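Local coordinates for tryptophan decarboxylase 1 (Oryza sativa subsp. japonica, PDB 6KHO), which catalyses the pyridoxal 5'-phosphate-dependent decarboxylation of L-tryptophan to tryptamine and of 5-hydroxy-L-tryptophan to serotonin, at the interface of chains A and B. Coordinates in Å, arbitrary orientation; residue numbers count along the deposited sequence, not the author numbering. Chains: chain A/B, Tryptophan decarboxylase 1.

The interface of chains A and B. Residues chain A 60, 63-64; chain B 159-161.
B:Arg159 and A:Gln63 lie alongside each other, running in opposite directions, across the two-fold interface of the homodimer; a twin of the patch exists with the chains exchanged. The two stack: the amide of A:Gln63 lies over the B:Arg159 side chain with its plane 30° from that of the guanidinium, and CD sits 3.7 Å from NE of B:Arg159. Nearer its backbone, A:Gln63 sets CB against one guanidinium face, toward the rim, 3.7 Å from CZ of B:Arg159. The guanidinium also makes charged and polar bonds. NH1 of B:Arg159 donates to the carbonyl O of A:Gly60 at 2.6 Å, in both the carbonyl and guanidinium planes and on a lone pair. NH2 of B:Arg159 makes a long salt bridge and hydrogen bond, 3.3 Å, to the carboxylate OD1 of A:Asp64, reached from above the carboxylate plane; the two flat groups stand 88° apart. The in-plane NH1 bond above all should limit the rotation of the guanidinium. These cross-chain bonds, centred about 36 Å from A:Tyr359, the catalytic proton donor, may help hold the dimer together. In the amide bonds, CG of A:Gln63 is anti to the backbone N (chi1 -178°), and the extended chain carries NE2 to the carbonyl O of B:Thr160 at 3.0 Å, approaching from above that carbonyl plane. The other amide end uses water, which lies 3.0 Å from OE1 of A:Gln63 and 3.3 Å from the backbone O of B:Arg159.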
loop_
_atom_site.group_PDB
_atom_site.type_symbol
_atom_site.label_atom_id
_atom_site.label_comp_id
_atom_site.label_asym_id
_atom_site.label_seq_id
_atom_site.Cartn_x
_atom_site.Cartn_y
_atom_site.Cartn_z
ATOM N N GLY A 60 22.644 -10.448 7.263
ATOM C CA GLY A 60 22.358 -11.558 8.145
ATOM C C GLY A 60 22.547 -11.282 9.623
ATOM O O GLY A 60 22.230 -12.150 10.439
ATOM N N GLN A 63 18.999 -11.647 12.394
ATOM C CA GLN A 63 18.576 -12.916 12.972
ATOM C C GLN A 63 19.614 -13.472 13.952
ATOM O O GLN A 63 19.247 -14.160 14.912
ATOM C CB GLN A 63 18.285 -13.936 11.877
ATOM C CG GLN A 63 17.793 -15.264 12.439
ATOM C CD GLN A 63 17.291 -16.243 11.388
ATOM O OE1 GLN A 63 16.304 -15.980 10.695
ATOM N NE2 GLN A 63 17.953 -17.399 11.289
ATOM N N ASP A 64 20.903 -13.207 13.724
ATOM C CA ASP A 64 21.914 -13.584 14.713
ATOM C C ASP A 64 21.604 -12.969 16.074
ATOM O O ASP A 64 21.659 -13.659 17.100
ATOM C CB ASP A 64 23.310 -13.152 14.254
ATOM C CG ASP A 64 23.796 -13.919 13.029
ATOM O OD1 ASP A 64 23.205 -14.967 12.697
ATOM O OD2 ASP A 64 24.777 -13.468 12.409
ATOM N N ARG B 159 15.660 -17.644 5.657
ATOM C CA ARG B 159 16.667 -18.198 6.553
ATOM C C ARG B 159 16.048 -19.320 7.372
ATOM O O ARG B 159 14.860 -19.288 7.710
ATOM C CB ARG B 159 17.252 -17.122 7.480
ATOM C CG ARG B 159 18.039 -16.046 6.748
ATOM C CD ARG B 159 18.855 -15.143 7.672
ATOM N NE ARG B 159 19.737 -15.889 8.581
ATOM C CZ ARG B 159 20.661 -15.325 9.363
ATOM N NH1 ARG B 159 20.827 -14.011 9.351
ATOM N NH2 ARG B 159 21.422 -16.063 10.166
ATOM N N THR B 160 16.845 -20.341 7.648
ATOM C CA THR B 160 16.456 -21.325 8.638
ATOM C C THR B 160 17.310 -21.125 9.886
ATOM O O THR B 160 18.027 -20.123 10.023
ATOM C CB THR B 160 16.606 -22.733 8.084
ATOM O OG1 THR B 160 17.999 -23.002 7.861
ATOM C CG2 THR B 160 15.848 -22.859 6.782
ATOM N N GLY B 161 17.263 -22.106 10.782
ATOM C CA GLY B 161 18.021 -21.992 12.019
ATOM C C GLY B 161 19.509 -21.832 11.780
ATOM O O GLY B 161 20.143 -20.910 12.310
HETATM O O HOH W 1 14.227 -18.098 10.680
#